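N-acetylglucosamine-6-phosphate deacetylase (Mycobacterium smegmatis, PDB 6FV4) probably removes the acetyl group from N-acetylglucosamine 6-phosphate, as a metal-dependent hydrolase of the NagA family in carbohydrate metabolism. Local coordinates at residues V93-H96 with R97-S101; T282-M285 with A286-M290; A384-A388 with G389-V393. The protein carries 1 engineered substitution. All blocks are in the same frame, centred on the assembly; numbering follows the deposited sequence. Where two conformers were deposited one is given.

The three contacts are local and follow one another along the chain. Contact 2 is the most buried and lies closest to the metal site, in the loop after strand 278-281. Contact 1 ends helix 86-98 and is partly buried. Contact 3 is a beta hairpin away from the annotated sites, with Glu390 and Val392 exposed. Helix 86-98 joins them: Leu95 and His96 pack on Ala284 and Thr288 of contact 2, while Arg97 and Ala98 meet Val385, Arg387 and Val393 of contact 3. Contacts 2 and 3 do not touch. Backbone capping dominates contact 1, a carbonyl held by the hydroxyl and backbone N of one threonine marks contact 2, and strand pairing with a Met-aromatic contact builds contact 3.

Contact 1 (V93-H96 with R97-S101); sequences VALH and RAHGS
His96 O takes two backbone N-H groups, from His99 N at 3.0 Å and from Ser101 N at 3.1 Å. The two donors come from opposite faces of the carbonyl plane. This is the Schellman motif that ends helix 86-98. Gly100 is its C-prime residue, with positive phi (105°), and Gly100 N bonds Arg97 O within the same turn. One turn earlier the helix still has its regular bonds, Arg97 N to Val93 O and Ala98 N to Ala94 O. Leu95 O receives two weak bonds, from Ala98 N and His99 N.

Val93 and Arg97 run side by side. Val93 CG1 is anti to the backbone N (chi1 163°) and lies over the centre of the guanidinium face, 3.5 Å from Arg97 CZ. Arg97 bends at chi3 (-106°), which brings its flat end back over this methyl. Arg97 NH2 also makes a weak hydrogen bond to Gly130 O.

Outside the turn, His96 NE2 bonds Gly75 O, and its side chain packs on Leu73 and Leu104. His99 ND1 bonds Glu325 OE2. These bonds join the helix end to Gly75, next to the metal ligand His74, and to Glu325 of helix 324-334. At the edge of the His99 ring, in its plane, Leu95 O lies 3.0 Å from His99 CD2.

Contact 2 (T282-M285 with A286-M290); sequences TAAM and AATGM. Engineered in segment 282-285: Ala283 (natural residue Asp).
Met285 O and Thr288 meet through two hydrogen bonds. Thr288 OG1 donates to Met285 O at 2.7 Å, tilted 15° from the carbonyl plane. Thr288 N donates to the same oxygen, Met285 O, at 2.9 Å, from well above that plane. One carbonyl is thus gripped by both the hydroxyl and the backbone of a single residue. This pair of hydrogen bonds fixes the rotation of the threonine side chain, with OG1 beside its own backbone N (chi1 -56°). This side is tightly packed. Ala284 CB lies 3.4 Å from Thr288 OG1, and both side chains also touch His96 of helix 86-98.

Two conformers were deposited for Met285, and what follows belongs to one of them. In it the side chain folds back over its own turn, toward Ala287. CG sits between the backbone N and the carbonyl carbon (chi1 53°), and further bends at chi2 and chi3 curl the chain. Met285 SD then touches Ala287 CB at 3.4 Å. A weak hydrogen bond from Ala287 N to Met285 SD is doubtful.

The motif here is a pair of overlapping beta turns, type I from Met285 to Thr288 and type II from Ala287 to Met290. They follow strand 278-281 of the (beta/alpha)-barrel of the metal-dependent hydrolases. An ST turn precedes them, with Ala284 N bonded to Thr282 OG1, which also bonds Asp70. Ala283, the middle residue of the ST turn, is engineered. It is aspartate in the natural protein and occupies the predicted proton donor/acceptor position.

The second turn is looser. Gly289 is exposed and has positive phi. Met290 is partly exposed and leans on Tyr295 and Leu297 of strand 293-297. Met290 N closes the turn on Ala287 O at 3.1 Å.

Contact 3 (A384-A388 with G389-V393); sequences AVMRA and GEWVV
Met386 leaves the strand with CG anti to the backbone N (chi1 171°) and bends at chi3 (-80°), which lays its methyl over the Trp391 ring. The indole meets it with CG beside the backbone N (chi1 -64°). Met386 CE sits 3.9 Å from the centroid of the six-membered ring, a CH-pi contact over the face. The sulfur stands above the same face at a greater distance, a Met-aromatic contact.

The two residues are a non-hydrogen-bonded pair of an antiparallel hairpin. A type I' turn, Arg387 to Glu390, closes it. Arg387 N donates to Glu390 O at 2.9 Å, and Glu390 N returns to Arg387 O. Farther from the turn lies a classic beta bulge: Val392 and Val393 both face Val385. Val385 N bonds Val393 O at 2.6 Å, in the carbonyl plane. Val385 O takes Val393 N at 3.1 Å and a weak bond from Val392 N.

Arg387 extends away to Thr102 O, while Met17 and Leu19 of strand 16-21 cover the Met386 and Trp391 side. Backbone bonds therefore set the register, with sulfur-aromatic and CH-pi contacts on that face and valine packing on the other.

Contact 1 (V93-H96 with R97-S101)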
loop_
_atom_site.group_PDB
_atom_site.type_symbol
_atom_site.label_atom_id
_atom_site.label_comp_id
_atom_site.label_asym_id
_atom_site.label_seq_id
_atom_site.Cartn_x
_atom_site.Cartn_y
_atom_site.Cartn_z
ATOM N N VAL B 93 8.414 -21.929 -25.418
ATOM C CA VAL B 93 9.568 -22.132 -24.552
ATOM C C VAL B 93 10.810 -21.510 -25.168
ATOM O O VAL B 93 11.577 -20.826 -24.485
ATOM C CB VAL B 93 9.759 -23.637 -24.277
ATOM C CG1 VAL B 93 11.150 -23.905 -23.738
ATOM C CG2 VAL B 93 8.681 -24.120 -23.312
ATOM N N ALA B 94 11.022 -21.719 -26.470
ATOM C CA ALA B 94 12.226 -21.194 -27.108
ATOM C C ALA B 94 12.263 -19.671 -27.054
ATOM O O ALA B 94 13.332 -19.076 -26.900
ATOM C CB ALA B 94 12.314 -21.671 -28.556
ATOM N N LEU B 95 11.101 -19.026 -27.179
ATOM C CA LEU B 95 11.057 -17.571 -27.162
ATOM C C LEU B 95 11.420 -17.028 -25.792
ATOM O O LEU B 95 12.313 -16.187 -25.659
ATOM C CB LEU B 95 9.673 -17.061 -27.563
ATOM C CG LEU B 95 9.853 -15.558 -27.406
ATOM C CD1 LEU B 95 10.321 -14.939 -28.704
ATOM C CD2 LEU B 95 8.646 -14.859 -26.797
ATOM N N HIS B 96 10.716 -17.483 -24.758
ATOM C CA HIS B 96 10.954 -16.958 -23.423
ATOM C C HIS B 96 12.316 -17.366 -22.883
ATOM O O HIS B 96 12.959 -16.579 -22.183
ATOM C CB HIS B 96 9.845 -17.408 -22.495
ATOM C CG HIS B 96 8.549 -16.733 -22.788
ATOM N ND1 HIS B 96 8.264 -15.465 -22.330
ATOM C CD2 HIS B 96 7.492 -17.113 -23.543
ATOM C CE1 HIS B 96 7.071 -15.103 -22.769
ATOM N NE2 HIS B 96 6.580 -16.086 -23.503
ATOM N N ARG B 97 12.772 -18.582 -23.197
ATOM C CA ARG B 97 14.111 -19.008 -22.778
ATOM C C ARG B 97 15.189 -18.068 -23.312
ATOM O O ARG B 97 16.150 -17.742 -22.602
ATOM C CB ARG B 97 14.385 -20.445 -23.251
ATOM C CG ARG B 97 15.133 -21.327 -22.249
ATOM C CD ARG B 97 14.991 -22.825 -22.584
ATOM N NE ARG B 97 14.090 -23.532 -21.678
ATOM C CZ ARG B 97 13.821 -24.838 -21.755
ATOM N NH1 ARG B 97 14.388 -25.582 -22.690
ATOM N NH2 ARG B 97 12.977 -25.405 -20.901
ATOM N N ALA B 98 15.048 -17.627 -24.568
ATOM C CA ALA B 98 16.023 -16.738 -25.179
ATOM C C ALA B 98 16.035 -15.363 -24.523
ATOM O O ALA B 98 17.013 -14.627 -24.670
ATOM C CB ALA B 98 15.737 -16.595 -26.676
ATOM N N HIS B 99 14.971 -15.001 -23.814
ATOM C CA HIS B 99 14.921 -13.756 -23.072
ATOM C C HIS B 99 15.150 -13.946 -21.584
ATOM O O HIS B 99 14.889 -13.017 -20.810
ATOM C CB HIS B 99 13.589 -13.065 -23.323
ATOM C CG HIS B 99 13.427 -12.629 -24.738
ATOM N ND1 HIS B 99 13.809 -11.382 -25.175
ATOM C CD2 HIS B 99 12.970 -13.290 -25.827
ATOM C CE1 HIS B 99 13.570 -11.282 -26.470
ATOM N NE2 HIS B 99 13.062 -12.426 -26.889
ATOM N N GLY B 100 15.614 -15.129 -21.168
ATOM C CA GLY B 100 16.121 -15.349 -19.822
ATOM C C GLY B 100 15.224 -16.126 -18.886
ATOM O O GLY B 100 15.620 -16.359 -17.734
ATOM N N SER B 101 14.029 -16.535 -19.321
ATOM C CA SER B 101 13.144 -17.308 -18.454
ATOM C C SER B 101 13.609 -18.751 -18.511
ATOM O O SER B 101 13.279 -19.479 -19.447
ATOM C CB SER B 101 11.690 -17.188 -18.889
ATOM O OG SER B 101 11.226 -15.867 -18.767
#

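Contact 2 (T282-M285 with A286-M290)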
loop_
_atom_site.group_PDB
_atom_site.type_symbol
_atom_site.label_atom_id
_atom_site.label_comp_id
_atom_site.label_asym_id
_atom_site.label_seq_id
_atom_site.Cartn_x
_atom_site.Cartn_y
_atom_site.Cartn_z
ATOM N N THR B 282 4.798 -12.303 -16.584
ATOM C CA THR B 282 4.484 -11.698 -17.872
ATOM C C THR B 282 3.016 -11.803 -18.238
ATOM O O THR B 282 2.488 -10.898 -18.896
ATOM C CB THR B 282 5.312 -12.344 -18.995
ATOM O OG1 THR B 282 4.976 -13.751 -19.129
ATOM C CG2 THR B 282 6.810 -12.170 -18.725
ATOM N N ALA B 283 2.362 -12.908 -17.850
ATOM C CA ALA B 283 1.087 -13.313 -18.434
ATOM C C ALA B 283 1.161 -13.281 -19.960
ATOM O O ALA B 283 0.184 -12.969 -20.632
ATOM C CB ALA B 283 -0.064 -12.444 -17.911
ATOM N N ALA B 284 2.329 -13.604 -20.508
ATOM C CA ALA B 284 2.575 -13.428 -21.934
ATOM C C ALA B 284 1.638 -14.278 -22.780
ATOM O O ALA B 284 1.413 -15.457 -22.490
ATOM C CB ALA B 284 4.015 -13.798 -22.267
ATOM N N MET B 285 1.087 -13.679 -23.838
ATOM C CA MET B 285 0.264 -14.457 -24.753
ATOM C C MET B 285 1.073 -14.830 -25.991
ATOM O O MET B 285 2.236 -14.447 -26.151
ATOM C CB MET B 285 -1.034 -13.723 -25.118
ATOM C CG MET B 285 -0.892 -12.318 -25.655
ATOM S SD MET B 285 -0.637 -12.197 -27.429
ATOM C CE MET B 285 -1.989 -13.185 -28.073
ATOM N N ALA B 286 0.455 -15.653 -26.853
ATOM C CA ALA B 286 1.194 -16.324 -27.914
ATOM C C ALA B 286 1.865 -15.376 -28.896
ATOM O O ALA B 286 2.826 -15.786 -29.550
ATOM C CB ALA B 286 0.276 -17.294 -28.673
ATOM N N ALA B 287 1.423 -14.120 -29.005
ATOM C CA ALA B 287 2.071 -13.208 -29.943
ATOM C C ALA B 287 3.347 -12.585 -29.392
ATOM O O ALA B 287 4.039 -11.884 -30.133
ATOM C CB ALA B 287 1.113 -12.092 -30.361
ATOM N N THR B 288 3.666 -12.819 -28.121
ATOM C CA THR B 288 4.882 -12.276 -27.530
ATOM C C THR B 288 6.111 -12.636 -28.352
ATOM O O THR B 288 6.326 -13.802 -28.697
ATOM C CB THR B 288 5.033 -12.806 -26.103
ATOM O OG1 THR B 288 3.847 -12.489 -25.361
ATOM C CG2 THR B 288 6.254 -12.177 -25.419
ATOM N N GLY B 289 6.917 -11.622 -28.670
ATOM C CA GLY B 289 8.169 -11.815 -29.379
ATOM C C GLY B 289 8.064 -11.935 -30.883
ATOM O O GLY B 289 9.086 -12.171 -31.543
ATOM N N MET B 290 6.876 -11.788 -31.454
ATOM C CA MET B 290 6.716 -11.899 -32.896
ATOM C C MET B 290 6.861 -10.536 -33.555
ATOM O O MET B 290 6.521 -9.504 -32.973
ATOM C CB MET B 290 5.357 -12.497 -33.251
ATOM C CG MET B 290 5.140 -13.874 -32.658
ATOM S SD MET B 290 3.563 -14.528 -33.198
ATOM C CE MET B 290 4.076 -15.284 -34.737
#

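Contact 3 (A384-A388 with G389-V393)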
loop_
_atom_site.group_PDB
_atom_site.type_symbol
_atom_site.label_atom_id
_atom_site.label_comp_id
_atom_site.label_asym_id
_atom_site.label_seq_id
_atom_site.Cartn_x
_atom_site.Cartn_y
_atom_site.Cartn_z
ATOM N N ALA B 384 23.206 -13.118 -23.002
ATOM C CA ALA B 384 23.467 -14.551 -22.955
ATOM C C ALA B 384 22.557 -15.180 -21.912
ATOM O O ALA B 384 22.136 -14.514 -20.965
ATOM C CB ALA B 384 24.936 -14.835 -22.636
ATOM N N VAL B 385 22.260 -16.475 -22.094
ATOM C CA VAL B 385 21.358 -17.226 -21.227
ATOM C C VAL B 385 21.938 -18.616 -21.026
ATOM O O VAL B 385 22.197 -19.333 -22.000
ATOM C CB VAL B 385 19.935 -17.356 -21.805
ATOM C CG1 VAL B 385 19.057 -18.179 -20.857
ATOM C CG2 VAL B 385 19.313 -15.993 -22.057
ATOM N N MET B 386 22.109 -19.016 -19.774
ATOM C CA MET B 386 22.534 -20.372 -19.469
ATOM C C MET B 386 21.423 -21.088 -18.719
ATOM O O MET B 386 20.769 -20.501 -17.856
ATOM C CB MET B 386 23.822 -20.385 -18.644
ATOM C CG MET B 386 24.180 -21.774 -18.119
ATOM S SD MET B 386 25.752 -21.717 -17.262
ATOM C CE MET B 386 26.864 -21.772 -18.663
ATOM N N ARG B 387 21.207 -22.357 -19.064
ATOM C CA ARG B 387 20.212 -23.186 -18.398
ATOM C C ARG B 387 20.772 -24.591 -18.241
ATOM O O ARG B 387 21.206 -25.194 -19.222
ATOM C CB ARG B 387 18.898 -23.224 -19.194
ATOM C CG ARG B 387 17.779 -23.955 -18.480
ATOM C CD ARG B 387 16.489 -23.955 -19.295
ATOM N NE ARG B 387 15.465 -24.719 -18.596
ATOM C CZ ARG B 387 15.253 -26.030 -18.732
ATOM N NH1 ARG B 387 15.979 -26.762 -19.570
ATOM N NH2 ARG B 387 14.302 -26.612 -18.018
ATOM N N ALA B 388 20.760 -25.102 -17.008
ATOM C CA ALA B 388 21.349 -26.402 -16.676
ATOM C C ALA B 388 22.792 -26.498 -17.167
ATOM O O ALA B 388 23.218 -27.513 -17.725
ATOM C CB ALA B 388 20.509 -27.550 -17.234
ATOM N N GLY B 389 23.547 -25.418 -16.970
ATOM C CA GLY B 389 24.967 -25.403 -17.271
ATOM C C GLY B 389 25.345 -25.236 -18.726
ATOM O O GLY B 389 26.543 -25.228 -19.037
ATOM N N GLU B 390 24.382 -25.089 -19.630
ATOM C CA GLU B 390 24.679 -24.952 -21.049
ATOM C C GLU B 390 24.082 -23.660 -21.584
ATOM O O GLU B 390 23.034 -23.206 -21.126
ATOM C CB GLU B 390 24.151 -26.145 -21.836
ATOM C CG GLU B 390 24.755 -27.442 -21.334
ATOM C CD GLU B 390 24.194 -28.654 -22.017
ATOM O OE1 GLU B 390 23.784 -28.544 -23.196
ATOM O OE2 GLU B 390 24.173 -29.727 -21.375
ATOM N N TRP B 391 24.761 -23.066 -22.555
ATOM C CA TRP B 391 24.269 -21.822 -23.132
ATOM C C TRP B 391 23.042 -22.115 -23.995
ATOM O O TRP B 391 23.142 -22.805 -25.015
ATOM C CB TRP B 391 25.372 -21.148 -23.940
ATOM C CG TRP B 391 26.538 -20.733 -23.104
ATOM C CD1 TRP B 391 27.798 -21.270 -23.110
ATOM C CD2 TRP B 391 26.549 -19.692 -22.123
ATOM N NE1 TRP B 391 28.596 -20.618 -22.195
ATOM C CE2 TRP B 391 27.851 -19.644 -21.577
ATOM C CE3 TRP B 391 25.587 -18.786 -21.660
ATOM C CZ2 TRP B 391 28.209 -18.731 -20.593
ATOM C CZ3 TRP B 391 25.946 -17.882 -20.668
ATOM C CH2 TRP B 391 27.246 -17.864 -20.148
ATOM N N VAL B 392 21.875 -21.637 -23.558
ATOM C CA VAL B 392 20.735 -21.497 -24.464
ATOM C C VAL B 392 21.034 -20.418 -25.494
ATOM O O VAL B 392 20.989 -20.657 -26.707
ATOM C CB VAL B 392 19.450 -21.166 -23.678
ATOM C CG1 VAL B 392 18.303 -20.841 -24.636
ATOM C CG2 VAL B 392 19.067 -22.296 -22.750
ATOM N N VAL B 393 21.338 -19.209 -25.003
ATOM C CA VAL B 393 21.859 -18.086 -25.779
ATOM C C VAL B 393 23.285 -17.842 -25.300
ATOM O O VAL B 393 23.504 -17.441 -24.153
ATOM C CB VAL B 393 20.992 -16.829 -25.611
ATOM C CG1 VAL B 393 21.688 -15.581 -26.186
ATOM C CG2 VAL B 393 19.629 -17.044 -26.268
#